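Probable N-glycosylase/DNA lyase (Thermotoga maritima, PDB 3N0U) is a largely helical member of the 8-oxoguanine DNA glycosylase family, within the helix-hairpin-helix clan. Local coordinates at residues 35-41 with 148-153; 108-112 with 130-136; 166-172 with 187-191. All blocks are in the same frame, centred on the assembly; numbering follows the deposited sequence.

Interaction 1 (35-41 with 148-153)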
loop_
_atom_site.group_PDB
_atom_site.type_symbol
_atom_site.label_atom_id
_atom_site.label_comp_id
_atom_site.label_asym_id
_atom_site.label_seq_id
_atom_site.Cartn_x
_atom_site.Cartn_y
_atom_site.Cartn_z
ATOM N N PHE A 35 -5.286 -11.508 0.675
ATOM C CA PHE A 35 -4.464 -11.537 1.873
ATOM C C PHE A 35 -3.597 -12.772 1.987
ATOM O O PHE A 35 -2.489 -12.701 2.532
ATOM C CB PHE A 35 -5.269 -11.305 3.151
ATOM C CG PHE A 35 -4.775 -10.129 3.887
ATOM C CD1 PHE A 35 -5.237 -8.875 3.564
ATOM C CD2 PHE A 35 -3.739 -10.255 4.793
ATOM C CE1 PHE A 35 -4.737 -7.762 4.186
ATOM C CE2 PHE A 35 -3.216 -9.136 5.417
ATOM C CZ PHE A 35 -3.732 -7.887 5.116
ATOM N N GLU A 36 -4.072 -13.900 1.467
ATOM C CA GLU A 36 -3.254 -15.114 1.487
ATOM C C GLU A 36 -2.008 -14.898 0.634
ATOM O O GLU A 36 -0.938 -15.416 0.946
ATOM C CB GLU A 36 -4.064 -16.321 1.004
ATOM C CG GLU A 36 -4.986 -16.877 2.069
ATOM C CD GLU A 36 -6.244 -17.523 1.496
ATOM O OE1 GLU A 36 -6.226 -17.918 0.304
ATOM O OE2 GLU A 36 -7.253 -17.634 2.241
ATOM N N GLU A 37 -2.144 -14.119 -0.433
ATOM C CA GLU A 37 -1.011 -13.804 -1.291
ATOM C C GLU A 37 -0.045 -12.861 -0.559
ATOM O O GLU A 37 1.178 -13.016 -0.626
ATOM C CB GLU A 37 -1.494 -13.214 -2.623
ATOM C CG GLU A 37 -2.349 -14.210 -3.438
ATOM C CD GLU A 37 -3.116 -13.589 -4.595
ATOM O OE1 GLU A 37 -3.018 -12.365 -4.798
ATOM O OE2 GLU A 37 -3.826 -14.345 -5.305
ATOM N N PHE A 38 -0.591 -11.909 0.186
ATOM C CA PHE A 38 0.255 -11.018 0.973
ATOM C C PHE A 38 1.026 -11.811 2.021
ATOM O O PHE A 38 2.217 -11.591 2.210
ATOM C CB PHE A 38 -0.576 -9.959 1.703
ATOM C CG PHE A 38 -1.338 -9.018 0.790
ATOM C CD1 PHE A 38 -0.973 -8.828 -0.530
ATOM C CD2 PHE A 38 -2.381 -8.284 1.301
ATOM C CE1 PHE A 38 -1.665 -7.945 -1.334
ATOM C CE2 PHE A 38 -3.086 -7.397 0.508
ATOM C CZ PHE A 38 -2.721 -7.217 -0.812
ATOM N N LYS A 39 0.329 -12.700 2.729
ATOM C CA LYS A 39 0.968 -13.490 3.790
ATOM C C LYS A 39 2.069 -14.374 3.206
ATOM O O LYS A 39 3.123 -14.555 3.830
ATOM C CB LYS A 39 -0.058 -14.311 4.589
ATOM C CG LYS A 39 -0.965 -13.444 5.454
ATOM C CD LYS A 39 -1.676 -14.242 6.540
ATOM C CE LYS A 39 -1.411 -13.659 7.934
ATOM N NZ LYS A 39 -1.627 -12.169 8.018
ATOM N N ARG A 40 1.833 -14.896 2.007
ATOM C CA ARG A 40 2.795 -15.764 1.329
ATOM C C ARG A 40 4.067 -14.987 1.046
ATOM O O ARG A 40 5.161 -15.511 1.228
ATOM C CB ARG A 40 2.218 -16.352 0.025
ATOM C CG ARG A 40 3.229 -17.147 -0.804
ATOM C CD ARG A 40 2.635 -17.596 -2.124
ATOM N NE ARG A 40 1.310 -18.181 -1.939
ATOM C CZ ARG A 40 0.231 -17.856 -2.647
ATOM N NH1 ARG A 40 0.307 -16.950 -3.612
ATOM N NH2 ARG A 40 -0.930 -18.445 -2.394
ATOM N N LEU A 41 3.930 -13.730 0.626
ATOM C CA LEU A 41 5.094 -12.899 0.328
ATOM C C LEU A 41 5.913 -12.663 1.607
ATOM O O LEU A 41 7.119 -12.827 1.613
ATOM C CB LEU A 41 4.642 -11.573 -0.295
ATOM C CG LEU A 41 5.754 -10.563 -0.549
ATOM C CD1 LEU A 41 6.837 -11.149 -1.480
ATOM C CD2 LEU A 41 5.214 -9.267 -1.118
ATOM N N ARG A 148 1.607 -3.833 4.526
ATOM C CA ARG A 148 0.351 -4.543 4.388
ATOM C C ARG A 148 0.447 -5.623 3.308
ATOM O O ARG A 148 -0.068 -6.738 3.482
ATOM C CB ARG A 148 -0.756 -3.538 4.045
ATOM C CG ARG A 148 -2.179 -4.051 4.217
ATOM C CD ARG A 148 -2.656 -4.991 3.091
ATOM N NE ARG A 148 -2.543 -4.417 1.757
ATOM C CZ ARG A 148 -3.478 -3.678 1.169
ATOM N NH1 ARG A 148 -4.590 -3.372 1.802
ATOM N NH2 ARG A 148 -3.270 -3.199 -0.050
ATOM N N ASN A 149 1.098 -5.282 2.185
ATOM C CA ASN A 149 1.220 -6.201 1.066
ATOM C C ASN A 149 2.165 -7.389 1.351
ATOM O O ASN A 149 2.276 -8.305 0.541
ATOM C CB ASN A 149 1.618 -5.480 -0.223
ATOM C CG ASN A 149 0.449 -4.757 -0.873
ATOM O OD1 ASN A 149 -0.568 -4.520 -0.256
ATOM N ND2 ASN A 149 0.606 -4.406 -2.117
ATOM N N THR A 150 2.835 -7.370 2.498
ATOM C CA THR A 150 3.626 -8.513 2.940
ATOM C C THR A 150 2.926 -9.265 4.082
ATOM O O THR A 150 3.506 -10.156 4.687
ATOM C CB THR A 150 5.039 -8.098 3.421
ATOM O OG1 THR A 150 4.963 -7.451 4.707
ATOM C CG2 THR A 150 5.683 -7.190 2.423
ATOM N N GLY A 151 1.685 -8.887 4.367
ATOM C CA GLY A 151 0.854 -9.583 5.335
ATOM C C GLY A 151 0.573 -8.837 6.629
ATOM O O GLY A 151 -0.164 -9.348 7.482
ATOM N N VAL A 152 1.142 -7.644 6.800
ATOM C CA VAL A 152 0.899 -6.882 8.033
ATOM C C VAL A 152 -0.546 -6.374 8.094
ATOM O O VAL A 152 -1.071 -5.829 7.113
ATOM C CB VAL A 152 1.885 -5.695 8.175
ATOM C CG1 VAL A 152 1.490 -4.781 9.330
ATOM C CG2 VAL A 152 3.324 -6.215 8.369
ATOM N N GLU A 153 -1.206 -6.562 9.230
ATOM C CA GLU A 153 -2.603 -6.162 9.339
ATOM C C GLU A 153 -2.857 -4.918 10.179
ATOM O O GLU A 153 -3.967 -4.371 10.156
ATOM C CB GLU A 153 -3.429 -7.340 9.861
ATOM C CG GLU A 153 -3.527 -8.476 8.817
ATOM C CD GLU A 153 -4.440 -9.631 9.210
ATOM O OE1 GLU A 153 -5.643 -9.386 9.492
ATOM O OE2 GLU A 153 -3.956 -10.790 9.198
HETATM O O HOH W 1 3.298 -12.613 6.357
#
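A salt bridge from Lys39 NZ to Glu153 OE2 (3.0 Å) is the strongest polar link here; the same amine gives a weak hydrogen bond to Gly151 O (3.2 Å), while Glu153 OE1 turns to Ser201. Water 1 adds a bridge by donating to both Lys39 O and Thr150 O. Between these links the backbones come close, with Lys39 CA 4.2 Å from Gly151 CA. Gly151 suits this spot twice over: as the C' residue of the Schellman motif ending helix 140-148 it takes a positive phi, and a CB would lie only 3.2 Å from Lys39 CA. Asn149 CA makes a CH-pi contact with the face of Phe38, 3.9 Å from the centroid; the Phe35 ring has the carbonyls of Gly151 and Val152 at its edge, and Phe35 CE1 lies 3.6 Å from Arg148 CD. Arg148 NE in turn holds Asn149 OD1 (2.8 Å). The turn that ends one helix is thus set on the side of long helix 13-44, with helix 47-59 beside Leu41 and Asn149, and helix 202-214 beside Phe35 and Arg148, whose guanidinium pairs with Asp206.

Interaction 2 (108-112 with 130-136). With NA (sodium ion), chain D.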
loop_
_atom_site.group_PDB
_atom_site.type_symbol
_atom_site.label_atom_id
_atom_site.label_comp_id
_atom_site.label_asym_id
_atom_site.label_seq_id
_atom_site.Cartn_x
_atom_site.Cartn_y
_atom_site.Cartn_z
ATOM N N GLU A 108 18.089 3.587 -6.180
ATOM C CA GLU A 108 18.650 4.009 -4.895
ATOM C C GLU A 108 18.263 3.047 -3.781
ATOM O O GLU A 108 19.047 2.776 -2.871
ATOM C CB GLU A 108 18.192 5.420 -4.534
ATOM C CG GLU A 108 18.732 6.512 -5.415
ATOM C CD GLU A 108 18.134 7.876 -5.064
ATOM O OE1 GLU A 108 16.964 8.141 -5.436
ATOM O OE2 GLU A 108 18.826 8.672 -4.397
ATOM N N ASN A 109 17.052 2.519 -3.858
ATOM C CA ASN A 109 16.543 1.640 -2.812
ATOM C C ASN A 109 17.225 0.283 -2.786
ATOM O O ASN A 109 17.019 -0.503 -1.856
ATOM C CB ASN A 109 15.035 1.462 -2.974
ATOM C CG ASN A 109 14.282 2.661 -2.534
ATOM O OD1 ASN A 109 14.811 3.495 -1.820
ATOM N ND2 ASN A 109 13.037 2.772 -2.958
ATOM N N ARG A 110 18.019 -0.019 -3.805
ATOM C CA ARG A 110 18.696 -1.307 -3.827
ATOM C C ARG A 110 19.629 -1.452 -2.625
ATOM O O ARG A 110 20.004 -2.560 -2.245
ATOM C CB ARG A 110 19.418 -1.531 -5.163
ATOM C CG ARG A 110 18.449 -1.640 -6.307
ATOM C CD ARG A 110 19.140 -1.612 -7.646
ATOM N NE ARG A 110 18.179 -1.705 -8.736
ATOM C CZ ARG A 110 18.464 -1.513 -10.016
ATOM N NH1 ARG A 110 19.697 -1.182 -10.393
ATOM N NH2 ARG A 110 17.500 -1.664 -10.926
ATOM N N LYS A 111 19.976 -0.331 -2.010
ATOM C CA LYS A 111 20.753 -0.361 -0.773
ATOM C C LYS A 111 20.054 -1.178 0.324
ATOM O O LYS A 111 20.700 -1.604 1.287
ATOM C CB LYS A 111 20.990 1.065 -0.245
ATOM C CG LYS A 111 19.721 1.729 0.254
ATOM C CD LYS A 111 19.927 3.169 0.712
ATOM C CE LYS A 111 18.577 3.778 1.115
ATOM N NZ LYS A 111 18.705 5.177 1.611
ATOM N N LEU A 112 18.741 -1.367 0.189
ATOM C CA LEU A 112 17.943 -2.062 1.207
ATOM C C LEU A 112 17.890 -3.572 1.011
ATOM O O LEU A 112 17.399 -4.285 1.879
ATOM C CB LEU A 112 16.506 -1.526 1.231
ATOM C CG LEU A 112 16.407 -0.042 1.550
ATOM C CD1 LEU A 112 14.950 0.395 1.513
ATOM C CD2 LEU A 112 17.062 0.266 2.911
ATOM N N PHE A 130 11.206 3.362 9.600
ATOM C CA PHE A 130 12.453 3.135 8.873
ATOM C C PHE A 130 12.311 3.402 7.391
ATOM O O PHE A 130 13.148 4.050 6.792
ATOM C CB PHE A 130 12.954 1.711 9.073
ATOM C CG PHE A 130 14.175 1.399 8.255
ATOM C CD1 PHE A 130 14.053 0.889 6.974
ATOM C CD2 PHE A 130 15.438 1.672 8.748
ATOM C CE1 PHE A 130 15.176 0.626 6.206
ATOM C CE2 PHE A 130 16.572 1.409 7.982
ATOM C CZ PHE A 130 16.439 0.892 6.716
ATOM N N LEU A 131 11.244 2.891 6.800
ATOM C CA LEU A 131 11.041 3.034 5.375
ATOM C C LEU A 131 10.749 4.475 5.012
ATOM O O LEU A 131 11.214 4.958 3.991
ATOM C CB LEU A 131 9.894 2.133 4.924
ATOM C CG LEU A 131 10.203 0.645 4.956
ATOM C CD1 LEU A 131 8.912 -0.139 4.822
ATOM C CD2 LEU A 131 11.227 0.248 3.872
ATOM N N VAL A 132 9.957 5.163 5.818
ATOM C CA VAL A 132 9.713 6.574 5.571
ATOM C C VAL A 132 11.025 7.344 5.515
ATOM O O VAL A 132 11.246 8.172 4.620
ATOM C CB VAL A 132 8.804 7.185 6.638
ATOM C CG1 VAL A 132 8.728 8.688 6.476
ATOM C CG2 VAL A 132 7.408 6.591 6.535
ATOM N N ARG A 133 11.916 7.078 6.455
ATOM C CA ARG A 133 13.155 7.841 6.504
ATOM C C ARG A 133 14.170 7.425 5.431
ATOM O O ARG A 133 14.924 8.268 4.926
ATOM C CB ARG A 133 13.807 7.737 7.886
ATOM C CG ARG A 133 15.078 8.591 8.015
ATOM C CD ARG A 133 15.664 8.541 9.401
ATOM N NE ARG A 133 14.672 8.908 10.400
ATOM C CZ ARG A 133 14.431 10.151 10.811
ATOM N NH1 ARG A 133 15.115 11.174 10.305
ATOM N NH2 ARG A 133 13.501 10.371 11.734
ATOM N N ASN A 134 14.179 6.140 5.077
ATOM C CA ASN A 134 15.301 5.565 4.342
ATOM C C ASN A 134 15.020 5.090 2.923
ATOM O O ASN A 134 15.941 4.949 2.123
ATOM C CB ASN A 134 15.900 4.431 5.170
ATOM C CG ASN A 134 16.553 4.942 6.419
ATOM O OD1 ASN A 134 16.057 4.745 7.532
ATOM N ND2 ASN A 134 17.672 5.616 6.248
ATOM N N ALA A 135 13.758 4.828 2.611
ATOM C CA ALA A 135 13.418 4.346 1.275
ATOM C C ALA A 135 12.923 5.482 0.410
ATOM O O ALA A 135 11.956 6.130 0.751
ATOM C CB ALA A 135 12.359 3.254 1.363
ATOM N N LYS A 136 13.563 5.698 -0.732
ATOM C CA LYS A 136 13.177 6.762 -1.658
ATOM C C LYS A 136 11.842 6.466 -2.313
ATOM O O LYS A 136 11.555 5.327 -2.657
ATOM C CB LYS A 136 14.258 6.892 -2.739
ATOM C CG LYS A 136 15.645 7.166 -2.164
ATOM C CD LYS A 136 15.638 8.463 -1.384
ATOM C CE LYS A 136 17.039 8.882 -0.982
ATOM N NZ LYS A 136 17.009 10.126 -0.166
HETATM NA NA NA D . 11.140 7.608 2.345
HETATM O O HOH W 2 13.479 8.854 2.291
HETATM O O HOH W 3 10.195 9.347 0.786
#
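Leu112 is the bump of this contact; the end of helix 124-134 and the residue after it, Ala135, supply the hollow. Leu112 CD2 meets the edge of the Phe130 ring at CE1 (3.8 Å), while Leu112 CD1 lies 3.9 Å from Ala135 CB and, more loosely, 4.4 Å from Leu131 CD2. Asn109 fits the bend beyond the helix like a two-pronged fork: Asn109 OD1 accepts from Lys136 N (2.8 Å) and Asn109 ND2 donates to Lys136 O (3.0 Å), so one amide satisfies both backbone groups of a single residue. Lys136 CG lies 3.7 Å from Glu108 OE1, and Lys111 NZ reaches over to Asn134 O (2.8 Å). Val132 O (2.4 Å from NA) and Ala135 O (2.3 Å from NA) bind the sodium ion with Ile138 O and two waters, consistent with the metal site of a helix-hairpin-helix motif formed by helices 124-134 and 140-148. Helix 47-59 flanks Asn109 and Leu112, helix 116-121 touches Phe130 and Leu131, and helix 140-148 packs on Leu131 and Val132.

Interaction 3 (166-172 with 187-191)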
loop_
_atom_site.group_PDB
_atom_site.type_symbol
_atom_site.label_atom_id
_atom_site.label_comp_id
_atom_site.label_asym_id
_atom_site.label_seq_id
_atom_site.Cartn_x
_atom_site.Cartn_y
_atom_site.Cartn_z
ATOM N N MET A 166 -13.247 9.169 4.442
ATOM C CA MET A 166 -13.253 9.583 5.832
ATOM C C MET A 166 -13.823 10.985 5.972
ATOM O O MET A 166 -14.543 11.265 6.908
ATOM C CB MET A 166 -11.848 9.524 6.411
ATOM C CG MET A 166 -11.290 8.108 6.516
ATOM S SD MET A 166 -9.637 8.105 7.253
ATOM C CE MET A 166 -10.075 8.340 8.979
ATOM N N LYS A 167 -13.503 11.872 5.038
ATOM C CA LYS A 167 -14.008 13.235 5.103
ATOM C C LYS A 167 -15.512 13.263 4.822
ATOM O O LYS A 167 -16.261 13.939 5.503
ATOM C CB LYS A 167 -13.245 14.146 4.124
ATOM C CG LYS A 167 -13.709 15.603 4.132
ATOM C CD LYS A 167 -12.804 16.482 3.275
ATOM C CE LYS A 167 -13.150 17.957 3.417
ATOM N NZ LYS A 167 -14.549 18.245 3.008
ATOM N N ARG A 168 -15.950 12.507 3.826
ATOM C CA ARG A 168 -17.353 12.481 3.428
ATOM C C ARG A 168 -18.242 11.958 4.554
ATOM O O ARG A 168 -19.419 12.293 4.630
ATOM C CB ARG A 168 -17.507 11.598 2.191
ATOM C CG ARG A 168 -18.931 11.367 1.706
ATOM C CD ARG A 168 -18.960 10.258 0.640
ATOM N NE ARG A 168 -17.673 10.123 -0.050
ATOM C CZ ARG A 168 -17.291 9.052 -0.742
ATOM N NH1 ARG A 168 -18.094 7.997 -0.848
ATOM N NH2 ARG A 168 -16.096 9.033 -1.326
ATOM N N HIS A 169 -17.681 11.137 5.434
ATOM C CA HIS A 169 -18.470 10.548 6.508
ATOM C C HIS A 169 -18.147 11.145 7.869
ATOM O O HIS A 169 -18.472 10.568 8.912
ATOM C CB HIS A 169 -18.307 9.032 6.507
ATOM C CG HIS A 169 -18.952 8.385 5.329
ATOM N ND1 HIS A 169 -18.267 8.098 4.167
ATOM C CD2 HIS A 169 -20.236 8.024 5.109
ATOM C CE1 HIS A 169 -19.097 7.556 3.295
ATOM N NE2 HIS A 169 -20.298 7.506 3.839
ATOM N N GLY A 170 -17.513 12.311 7.839
ATOM C CA GLY A 170 -17.320 13.116 9.026
ATOM C C GLY A 170 -16.234 12.642 9.971
ATOM O O GLY A 170 -16.155 13.133 11.088
ATOM N N LEU A 171 -15.398 11.702 9.540
ATOM C CA LEU A 171 -14.351 11.172 10.407
ATOM C C LEU A 171 -13.177 12.138 10.536
ATOM O O LEU A 171 -12.499 12.182 11.559
ATOM C CB LEU A 171 -13.858 9.824 9.884
ATOM C CG LEU A 171 -14.916 8.729 9.879
ATOM C CD1 LEU A 171 -14.358 7.474 9.264
ATOM C CD2 LEU A 171 -15.400 8.458 11.293
ATOM N N ILE A 172 -12.928 12.894 9.480
ATOM C CA ILE A 172 -11.915 13.935 9.519
ATOM C C ILE A 172 -12.529 15.165 8.890
ATOM O O ILE A 172 -13.523 15.067 8.172
ATOM C CB ILE A 172 -10.606 13.531 8.780
ATOM C CG1 ILE A 172 -10.886 13.243 7.304
ATOM C CG2 ILE A 172 -9.961 12.324 9.455
ATOM C CD1 ILE A 172 -9.656 12.777 6.493
ATOM N N VAL A 187 -4.776 10.040 12.210
ATOM C CA VAL A 187 -5.844 9.696 11.280
ATOM C C VAL A 187 -5.959 8.168 11.158
ATOM O O VAL A 187 -7.044 7.624 11.045
ATOM C CB VAL A 187 -5.618 10.362 9.911
ATOM C CG1 VAL A 187 -6.655 9.901 8.891
ATOM C CG2 VAL A 187 -5.692 11.870 10.075
ATOM N N GLU A 188 -4.826 7.479 11.215
ATOM C CA GLU A 188 -4.836 6.026 11.190
ATOM C C GLU A 188 -5.621 5.459 12.375
ATOM O O GLU A 188 -6.362 4.484 12.221
ATOM C CB GLU A 188 -3.408 5.498 11.188
ATOM C CG GLU A 188 -3.267 3.994 11.413
ATOM C CD GLU A 188 -1.811 3.558 11.305
ATOM O OE1 GLU A 188 -0.995 3.917 12.199
ATOM O OE2 GLU A 188 -1.469 2.876 10.301
ATOM N N GLU A 189 -5.482 6.065 13.551
ATOM C CA GLU A 189 -6.161 5.552 14.735
ATOM C C GLU A 189 -7.671 5.771 14.617
ATOM O O GLU A 189 -8.455 4.944 15.072
ATOM C CB GLU A 189 -5.596 6.193 16.010
ATOM C CG GLU A 189 -6.362 5.857 17.283
ATOM C CD GLU A 189 -6.336 4.371 17.649
ATOM O OE1 GLU A 189 -5.480 3.617 17.135
ATOM O OE2 GLU A 189 -7.179 3.948 18.465
ATOM N N ILE A 190 -8.083 6.890 14.023
ATOM C CA ILE A 190 -9.497 7.109 13.734
ATOM C C ILE A 190 -10.057 5.974 12.868
ATOM O O ILE A 190 -11.111 5.406 13.153
ATOM C CB ILE A 190 -9.701 8.440 12.998
ATOM C CG1 ILE A 190 -9.383 9.607 13.933
ATOM C CG2 ILE A 190 -11.105 8.549 12.474
ATOM C CD1 ILE A 190 -9.511 10.989 13.280
ATOM N N LEU A 191 -9.348 5.642 11.799
ATOM C CA LEU A 191 -9.796 4.586 10.912
ATOM C C LEU A 191 -9.711 3.219 11.581
ATOM O O LEU A 191 -10.470 2.323 11.222
ATOM C CB LEU A 191 -8.983 4.581 9.614
ATOM C CG LEU A 191 -9.617 3.832 8.436
ATOM C CD1 LEU A 191 -10.935 4.435 8.055
ATOM C CD2 LEU A 191 -8.685 3.846 7.225
#
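This is a contact of mainly apolar side chains, without a hydrogen bond across it, joining the end of helix 160-168 and the turn after it to the middle of the next helix in the chain, 181-198. The first helix finishes in a Schellman motif: Gly170, at positive phi, is its C' residue, with Leu171 N bonded to Met166 O (2.8 Å) and Gly170 N to Lys167 O (3.1 Å). The general lesson is that a helix terminator can also direct packing, because the reversal brings Leu171 and Ile172 beside Met166 so that all three side chains start out toward helix 181-198. There Val187, Ile190 and Leu191, spaced three and four residues apart from Val187, form the receiving face. Glu188 points away from it and pairs with Arg128. Ile172 CG2 lies 4.1 Å from both Val187 CG1 and Ile190 CD1, and Leu171 CB is 4.0 Å from Ile190 CG2. Leu163, earlier on helix 160-168, also touches Ile172 and Val187. Met166 is the most extensively covered residue of the contact, its CE methyl lying 3.6 Å from Ile190 CG2, 3.8 Å from Val187 CG1 and 4.0 Å from Leu191 CB.

In the fold
In each of the three contacts the end of a helix, or the turn after it, takes part. Interaction 2 falls within the chain spanned by interaction 1, whereas interaction 3 follows both. Helix 140-148 connects the first two: it leaves the hairpin beside the sodium ion and ends in the turn of interaction 1. Their centres are 20 Å apart; interaction 3 lies 24 Å from interaction 1 and 29 Å from interaction 2, centre to centre. None touch, the nearest atoms being about 8, 8 and 10 Å apart respectively. Only interaction 2 contributes sodium ligands. Helix 124-134 nevertheless reaches toward interaction 3, since its Arg128 forms a salt bridge with Glu188.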